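Local structure of siroheme decarboxylase (Hydrogenobacter thermophilus, 4CH7) at residues Trp239-Glu243 with Asp244-Glu248. The protein catalyses the decarboxylation of siroheme to didecarboxysiroheme in heme d1 biosynthesis. Sequence-based numbering, arbitrary orientation.
Sequences WEVPE and DAIEE
Pro-242 and Ala-245 close a type I beta turn that links strand 233-239 to helix 246-254 in an AsnC-like ligand binding domain. The assignment rests on the bond from Ala-245 N to Pro-242 O, 2.7 Å long, and on the right-handed helical backbone of both Glu-243 and Asp-244. The bond is bent, with an N-H...O angle of 135°, and its donor stands 35° out of the carbonyl plane. Ile-246 N adds a weak second bond to Pro-242 O at 3.2 Å, so one carbonyl oxygen accepts the N-H of the N-cap residue and, weakly, that of the first helical residue.

The tight part lies inward, where buried Val-241 meets Ile-246. Ile-246 CG2 reaches Val-241 CB at 3.6 Å and lies almost as near to CG1, while Leu-275 and Leu-300 touch the same valine. The other branch of Ile-246 is pressed onto the turn: with CG1 wedged between backbone N and carbonyl carbon (chi1 57°), CG1 lies 3.1 Å from Glu-243 O, a close approach of carbon to oxygen. An alanine in place of Ile-246 keeps neither CG2 against Val-241 nor the CG1-CD1 branch against Glu-243 O, and would probably open a gap between the valine and the turn.

Toward solvent the packing thins. Pro-242, Glu-243 and Asp-244 are exposed, and the bond from CA to CB of Glu-243 points away from the helix start, yet CB still comes within 3.9 Å of Ile-246 CD1. Pro-242 CG and Ala-245 CB are 4.0 Å apart, an ordinary apolar contact. On this solvent side the Asp-244 carboxylate turns back beside the proline ring, its OD1 coming within 3.3 Å of Pro-242 CB.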
loop_
_atom_site.group_PDB
_atom_site.type_symbol
_atom_site.label_atom_id
_atom_site.label_comp_id
_atom_site.label_asym_id
_atom_site.label_seq_id
_atom_site.Cartn_x
_atom_site.Cartn_y
_atom_site.Cartn_z
ATOM N N TRP A 239 -15.809 9.707 7.006
ATOM C CA TRP A 239 -17.234 9.677 7.309
ATOM C C TRP A 239 -17.534 8.907 8.588
ATOM O O TRP A 239 -16.900 7.889 8.876
ATOM C CB TRP A 239 -17.999 9.043 6.143
ATOM C CG TRP A 239 -17.694 9.677 4.817
ATOM C CD1 TRP A 239 -16.596 9.462 4.038
ATOM C CD2 TRP A 239 -18.504 10.630 4.116
ATOM N NE1 TRP A 239 -16.669 10.227 2.898
ATOM C CE2 TRP A 239 -17.831 10.954 2.922
ATOM C CE3 TRP A 239 -19.732 11.241 4.381
ATOM C CZ2 TRP A 239 -18.350 11.864 1.995
ATOM C CZ3 TRP A 239 -20.241 12.146 3.465
ATOM C CH2 TRP A 239 -19.553 12.448 2.287
ATOM N N GLU A 240 -18.501 9.398 9.356
ATOM C CA GLU A 240 -19.027 8.633 10.476
ATOM C C GLU A 240 -20.298 7.928 10.026
ATOM O O GLU A 240 -21.313 8.571 9.751
ATOM C CB GLU A 240 -19.311 9.532 11.677
ATOM C CG GLU A 240 -19.830 8.780 12.894
ATOM C CD GLU A 240 -20.014 9.678 14.096
ATOM O OE1 GLU A 240 -19.271 10.676 14.214
ATOM O OE2 GLU A 240 -20.908 9.391 14.918
ATOM N N VAL A 241 -20.228 6.604 9.936
ATOM C CA VAL A 241 -21.326 5.805 9.414
ATOM C C VAL A 241 -21.659 4.684 10.388
ATOM O O VAL A 241 -20.756 4.025 10.903
ATOM C CB VAL A 241 -20.959 5.187 8.048
ATOM C CG1 VAL A 241 -22.148 4.444 7.453
ATOM C CG2 VAL A 241 -20.473 6.258 7.091
ATOM N N PRO A 242 -22.959 4.473 10.661
ATOM C CA PRO A 242 -23.367 3.292 11.431
ATOM C C PRO A 242 -22.904 2.015 10.732
ATOM O O PRO A 242 -23.150 1.852 9.538
ATOM C CB PRO A 242 -24.900 3.382 11.441
ATOM C CG PRO A 242 -25.261 4.388 10.369
ATOM C CD PRO A 242 -24.104 5.340 10.329
ATOM N N GLU A 243 -22.248 1.127 11.477
ATOM C CA GLU A 243 -21.547 -0.024 10.906
ATOM C C GLU A 243 -22.459 -0.999 10.161
ATOM O O GLU A 243 -21.986 -1.806 9.360
ATOM C CB GLU A 243 -20.794 -0.775 12.002
ATOM C CG GLU A 243 -20.456 0.072 13.217
ATOM C CD GLU A 243 -20.192 -0.775 14.443
ATOM O OE1 GLU A 243 -20.205 -2.017 14.315
ATOM O OE2 GLU A 243 -19.979 -0.201 15.532
ATOM N N ASP A 244 -23.757 -0.934 10.434
ATOM C CA ASP A 244 -24.726 -1.767 9.733
ATOM C C ASP A 244 -25.117 -1.117 8.408
ATOM O O ASP A 244 -26.050 -1.559 7.733
ATOM C CB ASP A 244 -25.962 -2.003 10.605
ATOM C CG ASP A 244 -26.630 -0.711 11.037
ATOM O OD1 ASP A 244 -26.009 0.363 10.896
ATOM O OD2 ASP A 244 -27.776 -0.770 11.532
ATOM N N ALA A 245 -24.390 -0.063 8.047
ATOM C CA ALA A 245 -24.657 0.692 6.830
ATOM C C ALA A 245 -23.383 0.960 6.025
ATOM O O ALA A 245 -23.460 1.310 4.849
ATOM C CB ALA A 245 -25.362 2.005 7.165
ATOM N N ILE A 246 -22.222 0.793 6.661
ATOM C CA ILE A 246 -20.931 1.045 6.011
ATOM C C ILE A 246 -20.729 0.238 4.725
ATOM O O ILE A 246 -20.107 0.722 3.778
ATOM C CB ILE A 246 -19.732 0.785 6.962
ATOM C CG1 ILE A 246 -19.761 -0.644 7.514
ATOM C CG2 ILE A 246 -19.709 1.794 8.099
ATOM C CD1 ILE A 246 -18.765 -0.892 8.628
ATOM N N GLU A 247 -21.250 -0.986 4.698
ATOM C CA GLU A 247 -21.202 -1.812 3.495
ATOM C C GLU A 247 -21.931 -1.126 2.347
ATOM O O GLU A 247 -21.326 -0.812 1.323
ATOM C CB GLU A 247 -21.813 -3.195 3.750
ATOM C CG GLU A 247 -20.817 -4.261 4.191
ATOM C CD GLU A 247 -21.414 -5.658 4.186
ATOM O OE1 GLU A 247 -22.550 -5.824 3.689
ATOM O OE2 GLU A 247 -20.746 -6.591 4.678
ATOM N N GLU A 248 -23.229 -0.897 2.528
ATOM C CA GLU A 248 -24.045 -0.205 1.534
ATOM C C GLU A 248 -23.455 1.154 1.160
ATOM O O GLU A 248 -23.284 1.457 -0.022
ATOM C CB GLU A 248 -25.474 -0.017 2.047
ATOM C CG GLU A 248 -26.344 0.824 1.122
ATOM C CD GLU A 248 -27.312 1.716 1.872
ATOM O OE1 GLU A 248 -27.568 1.452 3.066
ATOM O OE2 GLU A 248 -27.817 2.683 1.268
#